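Local coordinates for catechol O-methyltransferase (Mycobacterium tuberculosis, PDB 6JCL), which catalyses the metal-dependent transfer of a methyl group from S-adenosyl-L-methionine to a hydroxyl of catechol-like compounds, at residues Ile42-Phe51 with Thr205-Leu216. Residues are numbered along the deposited sequence; the frame is centred on the assembly and turned at random.
Sequences IAVSAQQGKF and TVGRKGWDGFAL. With SAH (S-adenosyl-L-homocysteine), chain I.
Lys-209, in the type I turn between strands 198-206 and 212-219, reaches into the loop that leads to helix 46-58 and illustrates how one ammonium group can serve several acceptors. Its NZ donates to Ala-43 O at 3.0 Å and to Ile-42 O at 3.2 Å, in both cases from well above the carbonyl plane; a water accepts a third bond and passes it on to Gln-48 OE1. The bend at chi3 (62°) in an otherwise extended chain brings NZ over these carbonyls, while Lys-209 CD lies 3.6 Å from Gln-48 OE1.

Gln-48 OE1 also accepts from Ser-45 N at 2.9 Å, and Ser-45 OG in return accepts from Gln-48 N, completing a capping box at the helix start. The amide's other end, NE2, donates to a water that weakly joins Thr-205 OG1. Arg-208 forms a salt bridge with Asp-17 of helix 9-21. Deeper in, bonding gives way to apolar contact: the Phe-51 and Phe-214 rings meet obliquely, planes at 51°, with Leu-216 CD1 at the Phe-51 edge.

Ala-43 O shares a peptide with Val-44 N, which donates to SAH OXT at 2.9 Å. Lys-209 thus ties its turn to the loop that meets the carboxylate of S-adenosyl-L-homocysteine, consistent with holding it in place in this Rossmann-like methyltransferase, and the ammonium would be expected to polarise that N-H toward the carboxylate.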
loop_
_atom_site.group_PDB
_atom_site.type_symbol
_atom_site.label_atom_id
_atom_site.label_comp_id
_atom_site.label_asym_id
_atom_site.label_seq_id
_atom_site.Cartn_x
_atom_site.Cartn_y
_atom_site.Cartn_z
ATOM N N ILE A 42 -4.066 -20.441 2.085
ATOM C CA ILE A 42 -3.817 -19.235 2.873
ATOM C C ILE A 42 -2.899 -18.255 2.144
ATOM O O ILE A 42 -2.286 -17.389 2.767
ATOM C CB ILE A 42 -3.232 -19.595 4.252
ATOM C CG1 ILE A 42 -1.857 -20.260 4.103
ATOM C CG2 ILE A 42 -4.243 -20.480 5.084
ATOM C CD1 ILE A 42 -1.136 -20.525 5.454
ATOM N N ALA A 43 -2.782 -18.402 0.828
ATOM C CA ALA A 43 -1.983 -17.500 0.016
ATOM C C ALA A 43 -2.572 -16.098 0.013
ATOM O O ALA A 43 -3.750 -15.886 0.320
ATOM C CB ALA A 43 -1.921 -18.019 -1.423
ATOM N N VAL A 44 -1.743 -15.125 -0.378
ATOM C CA VAL A 44 -2.266 -13.772 -0.542
ATOM C C VAL A 44 -3.399 -13.800 -1.566
ATOM O O VAL A 44 -3.411 -14.613 -2.495
ATOM C CB VAL A 44 -1.175 -12.775 -0.982
ATOM C CG1 VAL A 44 -0.166 -12.570 0.126
ATOM C CG2 VAL A 44 -0.497 -13.224 -2.273
ATOM N N SER A 45 -4.372 -12.908 -1.385
ATOM C CA SER A 45 -5.393 -12.751 -2.400
ATOM C C SER A 45 -4.777 -12.110 -3.639
ATOM O O SER A 45 -3.660 -11.587 -3.609
ATOM C CB SER A 45 -6.521 -11.877 -1.884
ATOM O OG SER A 45 -6.040 -10.546 -1.760
ATOM N N ALA A 46 -5.531 -12.124 -4.733
ATOM C CA ALA A 46 -4.993 -11.545 -5.965
ATOM C C ALA A 46 -4.735 -10.045 -5.818
ATOM O O ALA A 46 -3.725 -9.539 -6.315
ATOM C CB ALA A 46 -5.933 -11.822 -7.142
ATOM N N GLN A 47 -5.640 -9.303 -5.159
ATOM C CA GLN A 47 -5.388 -7.865 -4.993
ATOM C C GLN A 47 -4.154 -7.614 -4.124
ATOM O O GLN A 47 -3.373 -6.674 -4.375
ATOM C CB GLN A 47 -6.613 -7.165 -4.380
ATOM C CG GLN A 47 -7.912 -7.215 -5.240
ATOM C CD GLN A 47 -7.712 -6.755 -6.679
ATOM O OE1 GLN A 47 -7.369 -5.598 -6.941
ATOM N NE2 GLN A 47 -7.945 -7.663 -7.630
ATOM N N GLN A 48 -3.982 -8.430 -3.080
ATOM C CA GLN A 48 -2.827 -8.310 -2.202
ATOM C C GLN A 48 -1.541 -8.654 -2.935
ATOM O O GLN A 48 -0.523 -7.965 -2.784
ATOM C CB GLN A 48 -2.998 -9.226 -0.991
ATOM C CG GLN A 48 -4.128 -8.834 -0.086
ATOM C CD GLN A 48 -4.397 -9.897 0.974
ATOM O OE1 GLN A 48 -3.962 -11.040 0.845
ATOM N NE2 GLN A 48 -5.125 -9.520 2.020
ATOM N N GLY A 49 -1.558 -9.748 -3.691
ATOM C CA GLY A 49 -0.380 -10.107 -4.460
ATOM C C GLY A 49 -0.036 -9.048 -5.487
ATOM O O GLY A 49 1.120 -8.640 -5.612
ATOM N N LYS A 50 -1.045 -8.537 -6.191
ATOM C CA LYS A 50 -0.770 -7.488 -7.156
ATOM C C LYS A 50 -0.187 -6.255 -6.477
ATOM O O LYS A 50 0.691 -5.595 -7.039
ATOM C CB LYS A 50 -2.038 -7.131 -7.918
ATOM C CG LYS A 50 -1.764 -6.130 -9.058
ATOM C CD LYS A 50 -2.456 -6.604 -10.310
ATOM C CE LYS A 50 -1.990 -5.831 -11.512
ATOM N NZ LYS A 50 -3.099 -5.637 -12.449
ATOM N N PHE A 51 -0.657 -5.934 -5.264
ATOM C CA PHE A 51 -0.069 -4.827 -4.508
ATOM C C PHE A 51 1.434 -5.042 -4.295
ATOM O O PHE A 51 2.234 -4.117 -4.479
ATOM C CB PHE A 51 -0.809 -4.666 -3.163
ATOM C CG PHE A 51 -0.169 -3.662 -2.243
ATOM C CD1 PHE A 51 -0.542 -2.323 -2.289
ATOM C CD2 PHE A 51 0.810 -4.052 -1.341
ATOM C CE1 PHE A 51 0.042 -1.394 -1.442
ATOM C CE2 PHE A 51 1.398 -3.121 -0.494
ATOM C CZ PHE A 51 1.013 -1.789 -0.545
ATOM N N THR A 205 -7.254 -4.229 6.475
ATOM C CA THR A 205 -7.849 -4.609 5.198
ATOM C C THR A 205 -9.011 -5.559 5.418
ATOM O O THR A 205 -9.112 -6.230 6.451
ATOM C CB THR A 205 -6.841 -5.278 4.253
ATOM O OG1 THR A 205 -6.353 -6.503 4.821
ATOM C CG2 THR A 205 -5.666 -4.321 3.970
ATOM N N VAL A 206 -9.895 -5.601 4.430
ATOM C CA VAL A 206 -10.919 -6.633 4.346
ATOM C C VAL A 206 -10.917 -7.140 2.911
ATOM O O VAL A 206 -10.260 -6.579 2.028
ATOM C CB VAL A 206 -12.324 -6.135 4.757
ATOM C CG1 VAL A 206 -12.377 -5.886 6.287
ATOM C CG2 VAL A 206 -12.704 -4.860 3.983
ATOM N N GLY A 207 -11.655 -8.205 2.688
ATOM C CA GLY A 207 -11.730 -8.804 1.363
ATOM C C GLY A 207 -12.020 -10.292 1.484
ATOM O O GLY A 207 -12.672 -10.729 2.426
ATOM N N ARG A 208 -11.495 -11.045 0.514
ATOM C CA ARG A 208 -11.714 -12.489 0.497
ATOM C C ARG A 208 -11.260 -13.141 1.795
ATOM O O ARG A 208 -11.884 -14.099 2.269
ATOM C CB ARG A 208 -10.975 -13.104 -0.692
ATOM C CG ARG A 208 -11.301 -14.567 -0.957
ATOM C CD ARG A 208 -10.657 -14.989 -2.272
ATOM N NE ARG A 208 -10.383 -13.805 -3.081
ATOM C CZ ARG A 208 -11.120 -13.412 -4.113
ATOM N NH1 ARG A 208 -10.799 -12.311 -4.754
ATOM N NH2 ARG A 208 -12.187 -14.106 -4.490
ATOM N N LYS A 209 -10.171 -12.645 2.383
ATOM C CA LYS A 209 -9.565 -13.305 3.532
ATOM C C LYS A 209 -10.053 -12.774 4.878
ATOM O O LYS A 209 -9.559 -13.221 5.918
ATOM C CB LYS A 209 -8.034 -13.205 3.434
ATOM C CG LYS A 209 -7.497 -13.859 2.147
ATOM C CD LYS A 209 -5.970 -13.754 2.078
ATOM C CE LYS A 209 -5.344 -14.498 3.230
ATOM N NZ LYS A 209 -3.836 -14.597 3.067
ATOM N N GLY A 210 -11.015 -11.863 4.895
ATOM C CA GLY A 210 -11.536 -11.379 6.168
ATOM C C GLY A 210 -10.794 -10.147 6.651
ATOM O O GLY A 210 -9.975 -9.555 5.941
ATOM N N TRP A 211 -11.083 -9.766 7.901
ATOM C CA TRP A 211 -10.507 -8.544 8.476
ATOM C C TRP A 211 -9.093 -8.828 8.971
ATOM O O TRP A 211 -8.894 -9.605 9.913
ATOM C CB TRP A 211 -11.418 -8.030 9.593
ATOM C CG TRP A 211 -10.895 -6.854 10.374
ATOM C CD1 TRP A 211 -9.967 -5.917 9.967
ATOM C CD2 TRP A 211 -11.287 -6.490 11.699
ATOM N NE1 TRP A 211 -9.756 -5.002 10.990
ATOM C CE2 TRP A 211 -10.553 -5.338 12.056
ATOM C CE3 TRP A 211 -12.194 -7.034 12.627
ATOM C CZ2 TRP A 211 -10.693 -4.715 13.305
ATOM C CZ3 TRP A 211 -12.329 -6.418 13.874
ATOM C CH2 TRP A 211 -11.581 -5.267 14.200
ATOM N N ASP A 212 -8.102 -8.229 8.311
ATOM C CA ASP A 212 -6.716 -8.440 8.717
ATOM C C ASP A 212 -5.967 -7.166 8.351
ATOM O O ASP A 212 -6.540 -6.090 8.472
ATOM C CB ASP A 212 -6.157 -9.708 8.055
ATOM C CG ASP A 212 -5.018 -10.349 8.852
ATOM O OD1 ASP A 212 -4.462 -9.691 9.749
ATOM O OD2 ASP A 212 -4.682 -11.528 8.590
ATOM N N GLY A 213 -4.716 -7.245 7.932
ATOM C CA GLY A 213 -4.009 -6.026 7.597
ATOM C C GLY A 213 -2.529 -6.287 7.515
ATOM O O GLY A 213 -2.056 -7.400 7.768
ATOM N N PHE A 214 -1.803 -5.233 7.149
ATOM C CA PHE A 214 -0.371 -5.381 6.939
ATOM C C PHE A 214 0.353 -4.175 7.510
ATOM O O PHE A 214 -0.206 -3.078 7.601
ATOM C CB PHE A 214 -0.045 -5.541 5.438
ATOM C CG PHE A 214 -0.391 -4.334 4.603
ATOM C CD1 PHE A 214 -1.695 -4.120 4.142
ATOM C CD2 PHE A 214 0.580 -3.406 4.280
ATOM C CE1 PHE A 214 -2.005 -3.013 3.369
ATOM C CE2 PHE A 214 0.273 -2.296 3.503
ATOM C CZ PHE A 214 -1.017 -2.097 3.032
ATOM N N ALA A 215 1.603 -4.399 7.909
ATOM C CA ALA A 215 2.499 -3.324 8.302
ATOM C C ALA A 215 3.429 -3.040 7.133
ATOM O O ALA A 215 3.876 -3.962 6.436
ATOM C CB ALA A 215 3.311 -3.703 9.548
ATOM N N LEU A 216 3.709 -1.759 6.912
ATOM C CA LEU A 216 4.670 -1.347 5.890
ATOM C C LEU A 216 5.642 -0.388 6.539
ATOM O O LEU A 216 5.223 0.562 7.196
ATOM C CB LEU A 216 3.963 -0.696 4.692
ATOM C CG LEU A 216 4.877 -0.375 3.475
ATOM C CD1 LEU A 216 4.150 -0.508 2.137
ATOM C CD2 LEU A 216 5.438 1.018 3.618
HETATM N N SAH I . 3.609 -15.994 1.415
HETATM C CA SAH I . 2.749 -17.102 0.972
HETATM C CB SAH I . 2.115 -17.778 2.183
HETATM C CG SAH I . 3.109 -18.207 3.259
HETATM S SD SAH I . 2.283 -19.292 4.451
HETATM C C SAH I . 1.672 -16.614 0.013
HETATM O O SAH I . 1.447 -17.177 -1.065
HETATM O OXT SAH I . 1.037 -15.610 0.310
HETATM C "C5'" SAH I . 3.647 -19.399 5.636
HETATM C "C4'" SAH I . 4.800 -20.291 5.169
HETATM O "O4'" SAH I . 5.866 -20.122 6.082
HETATM C "C3'" SAH I . 4.496 -21.795 5.168
HETATM O "O3'" SAH I . 4.820 -22.324 3.882
HETATM C "C2'" SAH I . 5.408 -22.384 6.232
HETATM O "O2'" SAH I . 5.824 -23.720 5.975
HETATM C "C1'" SAH I . 6.538 -21.351 6.259
HETATM N N9 SAH I . 7.339 -21.330 7.493
HETATM C C8 SAH I . 6.880 -21.503 8.783
HETATM N N7 SAH I . 7.945 -21.400 9.608
HETATM C C5 SAH I . 9.053 -21.155 8.863
HETATM C C6 SAH I . 10.391 -20.984 9.215
HETATM N N6 SAH I . 10.794 -21.044 10.489
HETATM N N1 SAH I . 11.302 -20.740 8.215
HETATM C C2 SAH I . 10.906 -20.700 6.885
HETATM N N3 SAH I . 9.585 -20.884 6.537
HETATM C C4 SAH I . 8.680 -21.109 7.531
HETATM O O HOH W 1 -8.369 -10.447 -4.180
HETATM O O HOH W 2 -2.752 -12.112 3.259
HETATM O O HOH W 3 -5.635 -6.919 1.856
#